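Local atomic coordinates of probable amino acid aminotransferase (Mycobacterium tuberculosis, PDB entry 6Q1S), a protein that belongs to the class IV aminotransferases and binds 4'-deoxy-4'-aminopyridoxal-5'-phosphate. Residues T35-E47 and F279-R291. Sequence-based numbering, arbitrary orientation.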
# COMPACT_ATOMS: atom_id res chain seq x y z
N THR B 35 2.37 -0.99 -15.93
CA THR B 35 3.74 -0.98 -16.41
C THR B 35 3.80 -1.68 -17.76
O THR B 35 3.33 -2.81 -17.90
CB THR B 35 4.70 -1.67 -15.43
OG1 THR B 35 4.77 -0.91 -14.22
CG2 THR B 35 6.09 -1.79 -16.03
N LEU B 36 4.37 -0.99 -18.75
CA LEU B 36 4.45 -1.50 -20.11
C LEU B 36 5.90 -1.49 -20.57
O LEU B 36 6.70 -0.66 -20.13
CB LEU B 36 3.60 -0.67 -21.08
CG LEU B 36 2.09 -0.60 -20.87
CD1 LEU B 36 1.73 0.46 -19.85
CD2 LEU B 36 1.38 -0.34 -22.19
N LEU B 37 6.22 -2.43 -21.45
CA LEU B 37 7.56 -2.54 -22.01
C LEU B 37 7.56 -2.00 -23.44
O LEU B 37 6.72 -2.39 -24.25
CB LEU B 37 8.04 -4.00 -22.00
CG LEU B 37 9.42 -4.27 -22.60
CD1 LEU B 37 10.52 -3.78 -21.67
CD2 LEU B 37 9.58 -5.75 -22.89
N VAL B 38 8.50 -1.11 -23.73
CA VAL B 38 8.71 -0.62 -25.08
C VAL B 38 9.80 -1.47 -25.72
O VAL B 38 10.94 -1.49 -25.25
CB VAL B 38 9.10 0.87 -25.09
CG1 VAL B 38 9.50 1.31 -26.49
CG2 VAL B 38 7.94 1.72 -24.58
N ARG B 39 9.45 -2.17 -26.80
CA ARG B 39 10.39 -3.04 -27.49
C ARG B 39 10.17 -2.93 -28.99
O ARG B 39 9.04 -3.06 -29.47
CB ARG B 39 10.23 -4.50 -27.04
CG ARG B 39 10.96 -5.50 -27.92
CD ARG B 39 10.73 -6.94 -27.48
NE ARG B 39 11.58 -7.32 -26.35
CZ ARG B 39 11.70 -8.56 -25.89
NH1 ARG B 39 11.03 -9.55 -26.46
NH2 ARG B 39 12.50 -8.81 -24.86
N ASP B 40 11.26 -2.69 -29.72
CA ASP B 40 11.25 -2.61 -31.18
C ASP B 40 10.24 -1.57 -31.68
O ASP B 40 9.42 -1.84 -32.55
CB ASP B 40 10.98 -3.98 -31.81
CG ASP B 40 12.11 -4.96 -31.56
OD1 ASP B 40 12.08 -6.07 -32.13
OD2 ASP B 40 13.03 -4.63 -30.78
N GLY B 41 10.31 -0.38 -31.09
CA GLY B 41 9.60 0.77 -31.61
C GLY B 41 8.19 0.98 -31.11
O GLY B 41 7.55 1.96 -31.52
N ARG B 42 7.68 0.13 -30.21
CA ARG B 42 6.30 0.26 -29.77
C ARG B 42 6.14 -0.33 -28.37
O ARG B 42 6.84 -1.27 -27.99
CB ARG B 42 5.34 -0.45 -30.74
CG ARG B 42 4.91 0.41 -31.92
CD ARG B 42 4.65 -0.44 -33.15
NE ARG B 42 3.42 -1.21 -33.05
CZ ARG B 42 3.03 -2.12 -33.94
NH1 ARG B 42 1.89 -2.77 -33.77
NH2 ARG B 42 3.80 -2.38 -34.99
N ALA B 43 5.22 0.26 -27.61
CA ALA B 43 4.82 -0.33 -26.34
C ALA B 43 4.00 -1.59 -26.59
O ALA B 43 3.19 -1.65 -27.52
CB ALA B 43 4.03 0.67 -25.51
N CYS B 44 4.20 -2.60 -25.75
CA CYS B 44 3.62 -3.91 -25.97
C CYS B 44 2.31 -4.07 -25.22
O CYS B 44 2.22 -3.73 -24.03
CB CYS B 44 4.61 -5.00 -25.53
SG CYS B 44 6.22 -4.90 -26.36
N LEU B 45 1.29 -4.57 -25.92
CA LEU B 45 -0.00 -4.93 -25.33
C LEU B 45 -0.64 -3.74 -24.61
O LEU B 45 -0.91 -3.77 -23.41
CB LEU B 45 0.16 -6.12 -24.38
CG LEU B 45 0.77 -7.39 -24.97
CD1 LEU B 45 0.99 -8.41 -23.87
CD2 LEU B 45 -0.09 -7.96 -26.07
N VAL B 46 -0.87 -2.67 -25.38
CA VAL B 46 -1.43 -1.45 -24.79
C VAL B 46 -2.85 -1.70 -24.30
O VAL B 46 -3.20 -1.33 -23.17
CB VAL B 46 -1.37 -0.30 -25.80
CG1 VAL B 46 -2.01 0.95 -25.22
CG2 VAL B 46 0.06 -0.02 -26.22
N GLU B 47 -3.67 -2.35 -25.13
CA GLU B 47 -5.08 -2.55 -24.77
C GLU B 47 -5.23 -3.39 -23.51
O GLU B 47 -6.05 -3.07 -22.64
CB GLU B 47 -5.83 -3.18 -25.94
CG GLU B 47 -5.94 -2.29 -27.16
CD GLU B 47 -6.47 -0.91 -26.83
OE1 GLU B 47 -5.87 0.09 -27.26
OE2 GLU B 47 -7.50 -0.83 -26.12
N PHE B 279 10.33 -21.55 -23.72
CA PHE B 279 9.42 -20.75 -22.91
C PHE B 279 9.69 -19.26 -23.08
O PHE B 279 8.75 -18.47 -23.19
CB PHE B 279 9.53 -21.15 -21.44
CG PHE B 279 8.42 -20.61 -20.58
CD1 PHE B 279 7.28 -21.36 -20.34
CD2 PHE B 279 8.50 -19.34 -20.03
CE1 PHE B 279 6.26 -20.86 -19.56
CE2 PHE B 279 7.48 -18.84 -19.25
CZ PHE B 279 6.36 -19.60 -19.01
N ALA B 280 10.97 -18.87 -23.09
CA ALA B 280 11.30 -17.47 -23.29
C ALA B 280 10.82 -16.99 -24.65
O ALA B 280 10.33 -15.87 -24.79
CB ALA B 280 12.80 -17.25 -23.13
N GLU B 281 10.96 -17.84 -25.67
CA GLU B 281 10.43 -17.50 -26.99
C GLU B 281 8.91 -17.41 -26.97
O GLU B 281 8.34 -16.58 -27.69
CB GLU B 281 10.90 -18.54 -28.02
CG GLU B 281 12.41 -18.68 -28.10
CD GLU B 281 12.84 -19.81 -29.00
OE1 GLU B 281 12.96 -19.59 -30.22
OE2 GLU B 281 13.05 -20.93 -28.48
N LEU B 282 8.25 -18.25 -26.17
CA LEU B 282 6.80 -18.17 -26.06
C LEU B 282 6.36 -16.85 -25.44
O LEU B 282 5.34 -16.28 -25.83
CB LEU B 282 6.27 -19.35 -25.23
CG LEU B 282 6.39 -20.74 -25.85
CD1 LEU B 282 5.58 -21.74 -25.04
CD2 LEU B 282 5.93 -20.72 -27.29
N VAL B 283 7.13 -16.35 -24.47
CA VAL B 283 6.80 -15.06 -23.88
C VAL B 283 7.17 -13.95 -24.85
O VAL B 283 6.53 -12.89 -24.86
CB VAL B 283 7.51 -14.89 -22.52
CG1 VAL B 283 7.10 -13.59 -21.86
CG2 VAL B 283 7.19 -16.07 -21.61
N ASP B 284 8.19 -14.16 -25.68
CA ASP B 284 8.57 -13.17 -26.68
C ASP B 284 7.44 -12.95 -27.68
O ASP B 284 7.12 -11.81 -28.03
CB ASP B 284 9.85 -13.60 -27.39
CG ASP B 284 11.08 -13.42 -26.53
OD1 ASP B 284 11.01 -12.64 -25.55
OD2 ASP B 284 12.12 -14.05 -26.82
N ALA B 285 6.84 -14.04 -28.17
CA ALA B 285 5.71 -13.90 -29.08
C ALA B 285 4.46 -13.40 -28.38
O ALA B 285 3.57 -12.84 -29.05
CB ALA B 285 5.42 -15.24 -29.77
N ALA B 286 4.36 -13.57 -27.06
CA ALA B 286 3.17 -13.12 -26.34
C ALA B 286 3.06 -11.60 -26.35
O ALA B 286 2.00 -11.04 -26.64
CB ALA B 286 3.20 -13.65 -24.91
N ILE B 287 4.16 -10.91 -26.02
CA ILE B 287 4.15 -9.45 -25.93
C ILE B 287 4.00 -8.78 -27.29
O ILE B 287 3.76 -7.57 -27.35
CB ILE B 287 5.44 -8.96 -25.25
CG1 ILE B 287 6.66 -9.44 -26.04
CG2 ILE B 287 5.50 -9.46 -23.81
CD1 ILE B 287 7.95 -8.77 -25.66
N VAL B 288 4.14 -9.54 -28.37
CA VAL B 288 3.92 -9.05 -29.73
C VAL B 288 2.70 -9.69 -30.37
O VAL B 288 2.38 -9.40 -31.53
CB VAL B 288 5.19 -9.26 -30.59
CG1 VAL B 288 5.10 -8.58 -31.96
CG2 VAL B 288 6.41 -8.74 -29.85
N SER B 289 1.97 -10.52 -29.61
CA SER B 289 0.77 -11.15 -30.15
C SER B 289 -0.28 -10.11 -30.52
O SER B 289 -1.15 -10.38 -31.36
CB SER B 289 0.20 -12.14 -29.13
OG SER B 289 -0.24 -11.47 -27.96
N ASP B 290 -0.24 -8.93 -29.88
CA ASP B 290 -1.11 -7.84 -30.31
C ASP B 290 -0.77 -7.37 -31.71
O ASP B 290 -1.66 -6.93 -32.45
CB ASP B 290 -1.02 -6.68 -29.31
CG ASP B 290 0.41 -6.23 -29.08
OD1 ASP B 290 1.34 -6.94 -29.51
OD2 ASP B 290 0.60 -5.16 -28.47
N ARG B 291 0.50 -7.44 -32.09
CA ARG B 291 0.92 -7.06 -33.44
C ARG B 291 0.82 -8.24 -34.39
O ARG B 291 -0.23 -8.49 -34.98
CB ARG B 291 2.35 -6.50 -33.43
CG ARG B 291 2.71 -5.72 -32.18
CD ARG B 291 4.15 -5.23 -32.24
NE ARG B 291 4.63 -4.72 -30.96
CZ ARG B 291 5.81 -4.14 -30.78
NH1 ARG B 291 6.64 -3.99 -31.80
NH2 ARG B 291 6.16 -3.70 -29.58
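The guanidinium of Arg291 carries CB of Arg42 on one face, 3.5 Å above the plane and off-centre, while the carbonyl oxygens of Arg39 and Asp40 lie at its edge. Arg291 NH2 donates to Arg39 O at 3.0 Å, in both the guanidinium and the carbonyl plane, which ties the C-terminal residue to the start of the type I' turn that runs from Arg39 to Arg42. In return, CD of Arg291 sits over the centre of the Arg42 guanidinium. The two arginine side chains run antiparallel, their planes 21° apart, each flat group lying on the other's methylenes.

The Arg39 guanidinium meets Asp284 edge-on: NH1 reaches OD1 at 3.2 Å in a nearly straight salt bridge, arriving from above the carboxylate plane. Arg39 NE makes a second salt bridge, to Glu88. The bend at chi3 (-81°) lays the Arg39 chain across the end of Ile287, whose CD1 touches NH1 at 3.3 Å.

At the other end, Asp290 OD2 accepts from Leu45 N at 2.7 Å, capturing the amide just ahead of helix 46-59, and Leu45 CD2 packs on Asp290 CG at 3.5 Å. Between these polar ends, CB of Cys44 lies against Ile287, nearest to its carbonyl O at 3.3 Å.

The last turn of helix 275-286 and the C-terminal tail together pack on the hairpin of strands 31-39 and 42-43, at the edge, within this chain, of the five-stranded antiparallel sheet, with Leu258 of strand 258-265 touching Arg39, Asp284 and Ile287.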